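PDB 2QDE: mandelate racemase/muconate lactonizing enzyme family protein from Azoarcus sp., which belongs to the enolase superfamily, pairing an N-terminal capping domain with a C-terminal barrel, and holds a barium ion in this model. Local coordinates for residues D63-T66 with S67-D71; R210-K214 with Y215-K219. One frame throughout, in Å; residues are numbered along the deposited sequence.

Contact 1: D63-T66 with S67-D71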
loop_
_atom_site.group_PDB
_atom_site.type_symbol
_atom_site.label_atom_id
_atom_site.label_comp_id
_atom_site.label_asym_id
_atom_site.label_seq_id
_atom_site.Cartn_x
_atom_site.Cartn_y
_atom_site.Cartn_z
ATOM N N ASP A 63 -16.835 33.335 24.963
ATOM C CA ASP A 63 -16.371 34.470 24.172
ATOM C C ASP A 63 -16.021 34.092 22.730
ATOM O O ASP A 63 -16.283 34.869 21.812
ATOM C CB ASP A 63 -15.193 35.168 24.878
ATOM C CG ASP A 63 -15.626 35.890 26.166
ATOM O OD1 ASP A 63 -16.851 36.029 26.388
ATOM O OD2 ASP A 63 -14.751 36.326 26.955
ATOM N N SER A 64 -15.455 32.897 22.525
ATOM C CA SER A 64 -15.123 32.419 21.175
ATOM C C SER A 64 -16.372 32.431 20.319
ATOM O O SER A 64 -16.425 33.038 19.256
ATOM C CB SER A 64 -14.633 30.966 21.192
ATOM O OG SER A 64 -13.373 30.860 21.791
ATOM N N ILE A 65 -17.373 31.708 20.796
ATOM C CA ILE A 65 -18.635 31.581 20.097
ATOM C C ILE A 65 -19.323 32.930 19.898
ATOM O O ILE A 65 -19.813 33.234 18.809
ATOM C CB ILE A 65 -19.560 30.621 20.867
ATOM C CG1 ILE A 65 -18.882 29.249 20.976
ATOM C CG2 ILE A 65 -20.915 30.517 20.167
ATOM C CD1 ILE A 65 -19.550 28.293 21.949
ATOM N N THR A 66 -19.340 33.745 20.947
ATOM C CA THR A 66 -19.986 35.040 20.862
ATOM C C THR A 66 -19.340 35.930 19.814
ATOM O O THR A 66 -20.032 36.567 19.021
ATOM C CB THR A 66 -19.979 35.759 22.227
ATOM O OG1 THR A 66 -20.754 35.000 23.167
ATOM C CG2 THR A 66 -20.577 37.160 22.096
ATOM N N SER A 67 -18.014 35.967 19.792
ATOM C CA SER A 67 -17.328 36.805 18.826
ATOM C C SER A 67 -17.478 36.291 17.399
ATOM O O SER A 67 -17.806 37.056 16.491
ATOM C CB SER A 67 -15.847 36.923 19.171
ATOM O OG SER A 67 -15.207 37.783 18.249
ATOM N N MET A 68 -17.251 34.998 17.186
ATOM C CA MET A 68 -17.365 34.485 15.829
ATOM C C MET A 68 -18.769 34.693 15.276
ATOM O O MET A 68 -18.930 35.090 14.127
ATOM C CB MET A 68 -16.987 33.003 15.759
ATOM C CG MET A 68 -16.806 32.500 14.321
ATOM S SD MET A 68 -15.611 33.480 13.370
ATOM C CE MET A 68 -14.143 33.142 14.234
ATOM N N ILE A 69 -19.786 34.446 16.091
ATOM C CA ILE A 69 -21.159 34.622 15.632
ATOM C C ILE A 69 -21.512 36.097 15.416
ATOM O O ILE A 69 -22.071 36.462 14.384
ATOM C CB ILE A 69 -22.171 34.014 16.634
ATOM C CG1 ILE A 69 -22.041 32.488 16.650
ATOM C CG2 ILE A 69 -23.595 34.411 16.253
ATOM C CD1 ILE A 69 -23.033 31.798 17.565
ATOM N N CYS A 70 -21.177 36.939 16.383
ATOM C CA CYS A 70 -21.502 38.358 16.287
ATOM C C CYS A 70 -20.609 39.216 15.401
ATOM O O CYS A 70 -21.110 40.055 14.647
ATOM C CB CYS A 70 -21.569 38.955 17.689
ATOM S SG CYS A 70 -22.942 38.282 18.649
ATOM N N ASP A 71 -19.301 39.006 15.471
ATOM C CA ASP A 71 -18.366 39.796 14.675
ATOM C C ASP A 71 -18.162 39.307 13.250
ATOM O O ASP A 71 -17.667 40.054 12.405
ATOM C CB ASP A 71 -17.000 39.864 15.368
ATOM C CG ASP A 71 -17.035 40.663 16.658
ATOM O OD1 ASP A 71 -17.533 41.807 16.629
ATOM O OD2 ASP A 71 -16.560 40.157 17.694
#
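Helix 62-78 of the N-terminal capping domain of this enolase-superfamily protein begins with two turns in which D63-T66 grip S67-D71 by the i to i+4 bonding of an alpha-helix. The carbonyls of D63, S64, I65 and T66 receive in turn the N-H groups of S67, M68, I69 and C70. The straightest runs from M68 N to S64 O, 3.0 Å with 172° at the hydrogen.

One helix face is apolar. I65 and I69 lie side by side and point the same way, CG2 of I65 meeting CD1 of I69 at 3.6 Å. With CG1 of I65 beside the backbone N (chi1 -60°), CG2 falls anti to that N and next to the carbonyl carbon, on the side of the next turn. V8 and V10 of strand 5-15 cover I69, and helix 101-119 touches both isoleucines. C70 stands over the preceding turn, its SG 3.4 Å from T66 O, and packs on V10 and V387.

Another face meets the second subunit, where S64 packs on its own copy and S67 on D63 of that chain. Within the chain, D71 OD1 forms a salt bridge with R385. S67 OG, swung anti to its amide nitrogen (chi1 -178°), donates at 2.8 Å to D71 OD2, which accepts on its anti lone pair.

Contact 2: R210-K214 with Y215-K219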
loop_
_atom_site.group_PDB
_atom_site.type_symbol
_atom_site.label_atom_id
_atom_site.label_comp_id
_atom_site.label_asym_id
_atom_site.label_seq_id
_atom_site.Cartn_x
_atom_site.Cartn_y
_atom_site.Cartn_z
ATOM N N ARG A 210 -5.251 -4.377 28.169
ATOM C CA ARG A 210 -5.007 -5.795 28.408
ATOM C C ARG A 210 -5.348 -6.143 29.852
ATOM O O ARG A 210 -5.874 -7.222 30.134
ATOM C CB ARG A 210 -3.551 -6.152 28.085
ATOM C CG ARG A 210 -3.279 -6.161 26.577
ATOM C CD ARG A 210 -1.866 -6.598 26.231
ATOM N NE ARG A 210 -1.756 -6.881 24.801
ATOM C CZ ARG A 210 -0.637 -7.263 24.196
ATOM N NH1 ARG A 210 0.479 -7.411 24.893
ATOM N NH2 ARG A 210 -0.635 -7.496 22.892
ATOM N N ALA A 211 -5.077 -5.212 30.760
ATOM C CA ALA A 211 -5.369 -5.425 32.169
ATOM C C ALA A 211 -6.878 -5.462 32.407
ATOM O O ALA A 211 -7.343 -6.006 33.404
ATOM C CB ALA A 211 -4.736 -4.319 33.006
ATOM N N LEU A 212 -7.640 -4.892 31.481
ATOM C CA LEU A 212 -9.091 -4.845 31.615
ATOM C C LEU A 212 -9.845 -5.904 30.814
ATOM O O LEU A 212 -11.057 -6.046 30.969
ATOM C CB LEU A 212 -9.610 -3.464 31.207
ATOM C CG LEU A 212 -9.132 -2.259 32.032
ATOM C CD1 LEU A 212 -9.724 -0.977 31.456
ATOM C CD2 LEU A 212 -9.553 -2.438 33.487
ATOM N N GLU A 213 -9.142 -6.647 29.964
ATOM C CA GLU A 213 -9.798 -7.657 29.142
ATOM C C GLU A 213 -10.621 -8.683 29.918
ATOM O O GLU A 213 -11.636 -9.159 29.418
ATOM C CB GLU A 213 -8.769 -8.363 28.238
ATOM C CG GLU A 213 -8.109 -7.403 27.236
ATOM C CD GLU A 213 -7.162 -8.077 26.251
ATOM O OE1 GLU A 213 -6.391 -8.968 26.671
ATOM O OE2 GLU A 213 -7.179 -7.698 25.053
ATOM N N LYS A 214 -10.211 -9.011 31.138
ATOM C CA LYS A 214 -10.953 -9.995 31.922
ATOM C C LYS A 214 -12.343 -9.495 32.336
ATOM O O LYS A 214 -13.198 -10.291 32.760
ATOM C CB LYS A 214 -10.152 -10.401 33.167
ATOM C CG LYS A 214 -10.060 -9.342 34.253
ATOM C CD LYS A 214 -9.173 -9.835 35.390
ATOM C CE LYS A 214 -7.730 -9.981 34.917
ATOM N NZ LYS A 214 -6.889 -10.827 35.825
ATOM N N TYR A 215 -12.577 -8.190 32.198
ATOM C CA TYR A 215 -13.868 -7.616 32.563
ATOM C C TYR A 215 -14.846 -7.527 31.395
ATOM O O TYR A 215 -15.983 -7.090 31.561
ATOM C CB TYR A 215 -13.661 -6.241 33.202
ATOM C CG TYR A 215 -12.800 -6.318 34.438
ATOM C CD1 TYR A 215 -13.216 -7.048 35.551
ATOM C CD2 TYR A 215 -11.547 -5.711 34.479
ATOM C CE1 TYR A 215 -12.408 -7.180 36.674
ATOM C CE2 TYR A 215 -10.724 -5.834 35.604
ATOM C CZ TYR A 215 -11.165 -6.573 36.694
ATOM O OH TYR A 215 -10.359 -6.708 37.803
ATOM N N ASN A 216 -14.395 -7.951 30.218
ATOM C CA ASN A 216 -15.215 -7.960 29.005
ATOM C C ASN A 216 -15.964 -6.682 28.664
ATOM O O ASN A 216 -17.164 -6.710 28.412
ATOM C CB ASN A 216 -16.221 -9.111 29.062
ATOM C CG ASN A 216 -15.550 -10.456 29.103
ATOM O OD1 ASN A 216 -14.796 -10.757 30.033
ATOM N ND2 ASN A 216 -15.811 -11.283 28.093
ATOM N N LEU A 217 -15.258 -5.560 28.643
ATOM C CA LEU A 217 -15.886 -4.292 28.297
ATOM C C LEU A 217 -16.329 -4.367 26.830
ATOM O O LEU A 217 -15.628 -4.941 25.991
ATOM C CB LEU A 217 -14.881 -3.155 28.494
ATOM C CG LEU A 217 -14.327 -3.008 29.919
ATOM C CD1 LEU A 217 -13.150 -2.038 29.934
ATOM C CD2 LEU A 217 -15.436 -2.530 30.848
ATOM N N SER A 218 -17.487 -3.797 26.516
ATOM C CA SER A 218 -17.970 -3.829 25.141
ATOM C C SER A 218 -17.064 -3.028 24.209
ATOM O O SER A 218 -17.016 -3.290 23.007
ATOM C CB SER A 218 -19.405 -3.297 25.053
ATOM O OG SER A 218 -19.463 -1.915 25.354
ATOM N N LYS A 219 -16.335 -2.061 24.763
ATOM C CA LYS A 219 -15.442 -1.232 23.959
ATOM C C LYS A 219 -14.643 -0.243 24.801
ATOM O O LYS A 219 -14.933 -0.042 25.983
ATOM C CB LYS A 219 -16.259 -0.454 22.918
ATOM C CG LYS A 219 -17.510 0.221 23.500
ATOM C CD LYS A 219 -18.334 0.910 22.422
ATOM C CE LYS A 219 -19.752 1.204 22.888
ATOM N NZ LYS A 219 -20.533 -0.039 23.088
HETATM O O HOH W 1 -12.412 -5.545 28.695
#
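Where helix 202-212 of the barrel domain gives way to the loop leading into strand 220-221, R210-K214 and Y215-K219 fold together through three kinds of interaction, a compact example of how a helix is left behind.

The polar part is made by the backbone and a water. Y215 N donates to L212 O at 2.9 Å, and N216 N to E213 O at 3.1 Å. Both are i to i+3 bonds, closing tighter turns than the i to i+4 bonds of an alpha-helix, and each donor stands above the plane of its carbonyl, 45° out of it at L212 and 60° at E213. A water extends the link: it donates to L212 O at 2.7 Å and accepts from L217 N at 2.8 Å, so that L212 O is gripped twice. N216 then turns the chain with a left-handed backbone conformation.

A CH-pi contact joins neighbours. K214 CG sits 3.7 Å from the centroid of the Y215 ring, almost directly over its centre. The lysine reaches this place because CG lies between its own backbone N and carbonyl carbon (chi1 72°), which lays the chain alongside the ring, with CD continuing toward CZ.

Apolar contacts radiate from L212. Its two methyls divide the work: CD2 approaches Y215 CD2 at 4.0 Å, while CD1 meets L217 CD1 at 3.9 Å.

Around this turn, Y215 packs on I176, V179 and A180 of helix 172-186, and its carbonyl accepts a bond from R183. L212 and L217 both rest on I194 of strand 192-195, so the turn packs against both that strand and helix 172-186 just ahead of strand 220-221.

Both contacts are local and follow one another in series: contact 1 is complete long before contact 2 opens, and they neither nest nor cross. Neither closes a loop, since the two segments of each are continuous. Contact 1 comes first, after strands 5-15, 31-40 and 45-49, and lies on helix 62-78, which touches strands 5-15 and 385-387, helix 101-119 and a second subunit. The chain then enters the barrel, whose parallel strands alternate with helices; contact 2 makes the turn from helix 202-212 to strand 220-221. That strand ends on E221, a barium ligand. Centres 43 Å apart separate the two: one lies in the N-terminal domain, the other in the barrel.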